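Local coordinates for dual specificity phosphatase 28 (PDB 5Y15), which hydrolyses a synthetic aryl phosphate in vitro but has almost no detectable activity toward phosphotyrosine, although it belongs to the dual-specificity protein phosphatases, at residues K149-Q152 against M153-A157; L40-V43 against A44-L47. The protein carries 2 engineered substitutions. All coordinates share one frame; numbering follows the deposited sequence.

Contact 1: residues K149-Q152 against M153-A157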
loop_
_atom_site.group_PDB
_atom_site.type_symbol
_atom_site.label_atom_id
_atom_site.label_comp_id
_atom_site.label_asym_id
_atom_site.label_seq_id
_atom_site.Cartn_x
_atom_site.Cartn_y
_atom_site.Cartn_z
ATOM N N LYS A 149 20.175 14.670 3.355
ATOM C CA LYS A 149 19.662 15.290 2.141
ATOM C C LYS A 149 18.222 14.908 1.840
ATOM O O LYS A 149 17.492 15.706 1.236
ATOM C CB LYS A 149 20.566 14.967 0.950
ATOM C CG LYS A 149 21.702 15.999 0.767
ATOM C CD LYS A 149 22.598 16.126 2.000
ATOM C CE LYS A 149 23.607 17.262 1.868
ATOM N NZ LYS A 149 24.462 17.379 3.090
ATOM N N ALA A 150 17.800 13.696 2.202
ATOM C CA ALA A 150 16.394 13.358 2.032
ATOM C C ALA A 150 15.539 14.306 2.852
ATOM O O ALA A 150 14.593 14.926 2.337
ATOM C CB ALA A 150 16.132 11.909 2.453
ATOM N N PHE A 151 15.894 14.486 4.120
ATOM C CA PHE A 151 15.072 15.384 4.910
ATOM C C PHE A 151 15.211 16.810 4.406
ATOM O O PHE A 151 14.223 17.545 4.380
ATOM C CB PHE A 151 15.403 15.314 6.397
ATOM C CG PHE A 151 14.500 16.179 7.215
ATOM C CD1 PHE A 151 13.132 15.913 7.242
ATOM C CD2 PHE A 151 14.987 17.261 7.929
ATOM C CE1 PHE A 151 12.255 16.712 7.968
ATOM C CE2 PHE A 151 14.124 18.059 8.671
ATOM C CZ PHE A 151 12.745 17.788 8.682
ATOM N N GLN A 152 16.421 17.211 3.966
ATOM C CA GLN A 152 16.586 18.563 3.432
ATOM C C GLN A 152 15.635 18.813 2.272
ATOM O O GLN A 152 15.018 19.879 2.183
ATOM C CB GLN A 152 18.036 18.801 2.988
ATOM C CG GLN A 152 18.269 20.213 2.474
ATOM C CD GLN A 152 19.327 20.272 1.364
ATOM O OE1 GLN A 152 20.459 20.717 1.585
ATOM N NE2 GLN A 152 18.957 19.821 0.166
ATOM N N MET A 153 15.472 17.833 1.387
ATOM C CA MET A 153 14.479 17.991 0.333
ATOM C C MET A 153 13.071 18.129 0.906
ATOM O O MET A 153 12.296 18.993 0.473
ATOM C CB MET A 153 14.528 16.811 -0.625
ATOM C CG MET A 153 15.752 16.771 -1.505
ATOM S SD MET A 153 15.346 15.530 -2.714
ATOM C CE MET A 153 14.223 16.480 -3.730
ATOM N N VAL A 154 12.716 17.298 1.887
ATOM C CA VAL A 154 11.357 17.389 2.419
ATOM C C VAL A 154 11.128 18.763 3.043
ATOM O O VAL A 154 10.139 19.443 2.747
ATOM C CB VAL A 154 11.083 16.243 3.412
ATOM C CG1 VAL A 154 9.717 16.452 4.135
ATOM C CG2 VAL A 154 11.083 14.896 2.685
ATOM N N LYS A 155 12.058 19.202 3.897
ATOM C CA LYS A 155 11.931 20.500 4.565
ATOM C C LYS A 155 11.924 21.666 3.574
ATOM O O LYS A 155 11.229 22.664 3.801
ATOM C CB LYS A 155 13.056 20.674 5.592
ATOM C CG LYS A 155 12.894 21.912 6.475
ATOM C CD LYS A 155 12.649 21.535 7.926
ATOM C CE LYS A 155 12.500 22.770 8.807
ATOM N NZ LYS A 155 11.275 22.668 9.685
ATOM N N SER A 156 12.683 21.569 2.477
ATOM C CA SER A 156 12.649 22.636 1.486
ATOM C C SER A 156 11.305 22.669 0.777
ATOM O O SER A 156 10.799 23.749 0.441
ATOM C CB SER A 156 13.778 22.463 0.452
ATOM O OG SER A 156 15.068 22.747 0.989
ATOM N N ALA A 157 10.694 21.508 0.574
ATOM C CA ALA A 157 9.388 21.511 -0.064
ATOM C C ALA A 157 8.290 21.910 0.910
ATOM O O ALA A 157 7.322 22.557 0.503
ATOM C CB ALA A 157 9.094 20.134 -0.668
#
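Gln152 O takes two hydrogen bonds from Ser156, one turn further along helix 147-157. The backbone N of Ser156 donates to Gln152 O at 2.9 Å, and Ser156 OG adds a longer bond to the same Gln152 O at 3.1 Å. The two donors come from opposite faces of the carbonyl plane, the hydroxyl 35° out of it. Ser156 can fold back this way because its OG sits beside its own backbone N, anti to the carbonyl carbon (chi1 -72°). One residue earlier, Lys155 N meets Phe151 O at 2.8 Å in a nearly straight bond, and the two side chains run alongside each other. Lys155 CB lies over one face of the Phe151 ring, offset toward its rim, while Lys155 CD comes within 3.8 Å of Phe151 CZ. A bend at chi2 (114°) brings CD against the ring, and past it Lys155 NZ donates to the carbonyls of Pro159 and Ala161. Trp168 packs edge-to-face with Phe151, tying this turn to helix 165-179. The methylenes of Lys155 thus serve as an apolar partner for the ring while its ammonium is bound to the loop after the helix, and the serine hydroxyl spends its proton on the helix backbone.

Contact 2: residues L40-V43 against A44-L47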
loop_
_atom_site.group_PDB
_atom_site.type_symbol
_atom_site.label_atom_id
_atom_site.label_comp_id
_atom_site.label_asym_id
_atom_site.label_seq_id
_atom_site.Cartn_x
_atom_site.Cartn_y
_atom_site.Cartn_z
ATOM N N LEU A 40 -1.074 20.645 -0.953
ATOM C CA LEU A 40 -0.043 19.658 -1.242
ATOM C C LEU A 40 1.174 20.323 -1.881
ATOM O O LEU A 40 1.087 21.381 -2.507
ATOM C CB LEU A 40 -0.578 18.528 -2.131
ATOM C CG LEU A 40 -1.113 18.791 -3.536
ATOM C CD1 LEU A 40 0.011 19.057 -4.500
ATOM C CD2 LEU A 40 -1.885 17.585 -3.989
ATOM N N VAL A 41 2.314 19.657 -1.731
ATOM C CA VAL A 41 3.619 20.153 -2.143
ATOM C C VAL A 41 4.348 19.071 -2.930
ATOM O O VAL A 41 4.314 17.890 -2.560
ATOM C CB VAL A 41 4.468 20.554 -0.925
ATOM C CG1 VAL A 41 5.811 20.969 -1.401
ATOM C CG2 VAL A 41 3.818 21.661 -0.159
ATOM N N ARG A 42 4.999 19.467 -4.021
ATOM C CA ARG A 42 5.958 18.595 -4.695
ATOM C C ARG A 42 7.234 18.527 -3.862
ATOM O O ARG A 42 7.843 19.564 -3.574
ATOM C CB ARG A 42 6.256 19.135 -6.094
ATOM C CG ARG A 42 6.889 18.165 -7.075
ATOM C CD ARG A 42 7.401 18.942 -8.288
ATOM N NE ARG A 42 7.874 18.108 -9.399
ATOM C CZ ARG A 42 9.158 17.893 -9.686
ATOM N NH1 ARG A 42 10.110 18.436 -8.928
ATOM N NH2 ARG A 42 9.498 17.130 -10.727
ATOM N N VAL A 43 7.605 17.330 -3.405
ATOM C CA VAL A 43 8.876 17.168 -2.690
ATOM C C VAL A 43 10.006 16.844 -3.660
ATOM O O VAL A 43 11.148 17.268 -3.474
ATOM C CB VAL A 43 8.757 16.066 -1.624
ATOM C CG1 VAL A 43 10.118 15.765 -1.015
ATOM C CG2 VAL A 43 7.753 16.456 -0.541
ATOM N N ALA A 44 9.689 16.012 -4.639
ATOM C CA ALA A 44 10.638 15.465 -5.588
ATOM C C ALA A 44 9.819 14.869 -6.717
ATOM O O ALA A 44 8.589 14.762 -6.604
ATOM C CB ALA A 44 11.529 14.409 -4.914
ATOM N N PRO A 45 10.452 14.458 -7.808
ATOM C CA PRO A 45 9.676 13.907 -8.925
ATOM C C PRO A 45 8.760 12.775 -8.490
ATOM O O PRO A 45 9.148 11.899 -7.714
ATOM C CB PRO A 45 10.766 13.419 -9.888
ATOM C CG PRO A 45 11.880 14.373 -9.626
ATOM C CD PRO A 45 11.888 14.528 -8.151
ATOM N N SER A 46 7.512 12.852 -8.937
ATOM C CA SER A 46 6.486 11.843 -8.710
ATOM C C SER A 46 6.138 11.653 -7.226
ATOM O O SER A 46 5.484 10.673 -6.867
ATOM C CB SER A 46 6.904 10.515 -9.348
ATOM O OG SER A 46 6.697 10.557 -10.754
ATOM N N LEU A 47 6.494 12.609 -6.372
ATOM C CA LEU A 47 6.338 12.496 -4.927
ATOM C C LEU A 47 5.797 13.796 -4.344
ATOM O O LEU A 47 6.481 14.823 -4.398
ATOM C CB LEU A 47 7.687 12.165 -4.285
ATOM C CG LEU A 47 7.686 12.179 -2.766
ATOM C CD1 LEU A 47 6.908 10.943 -2.255
ATOM C CD2 LEU A 47 9.127 12.255 -2.230
#
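Ala44 follows Val43 at a classic beta bulge, in which both residues face Leu47. Val43 N donates to Leu47 O at 2.9 Å, whereas the bond from Ala44 N to the same Leu47 O is weak at 3.4 Å. Ala44 also opens a type II beta turn, closed by Leu47 N donating to Ala44 O at 3.0 Å. At Pro45 the Arg42 guanidinium reaches over the chain, with Ala44 C and Pro45 N beneath one of its faces, toward the rim. Arg42 NH2 lies 3.7 Å from Pro45 CA and also touches the proline ring at CG; the side chain gets there extended from CG to NE. Ser46 takes the third position of the turn with a positive phi (63°), and its OG is hydrogen-bonded to Gly118 O. Leu47 then brings the chain back, its CD2 packing against Val43 CG1 at 3.8 Å. The bulge and the type II turn together join strand 40-44, outermost in the sheet within this chain, to its antiparallel neighbour 47-50. Val43 and Ala44 pack on helices 147-157 and 130-142, Leu47 reaches Cys135 and Leu139 of the latter, and a backbone bond between Ser46 and Cys120 links the turn to strand 119-123.

Contact 1 and contact 2 have centres about 11 Å apart and touch directly, the second half of helix 147-157 lying against strand 40-44. Met153 CE approaches Val43 O at 3.2 Å, and Ala157 CB packs on Val43 CA at 3.6 Å; Val154 also touches Val43. Helix 130-142 is shared, since Leu139 meets Ala150 of contact 1 as well as Val43, Ala44 and Leu47 of contact 2. Neither contact is at the active site: the side chains of Val154 and Val43 are about 10 and 11 Å from that of Ser124, which is engineered at the position inferred to form the phosphocysteine intermediate. Together they join the sheet's edge to the helices packed against it.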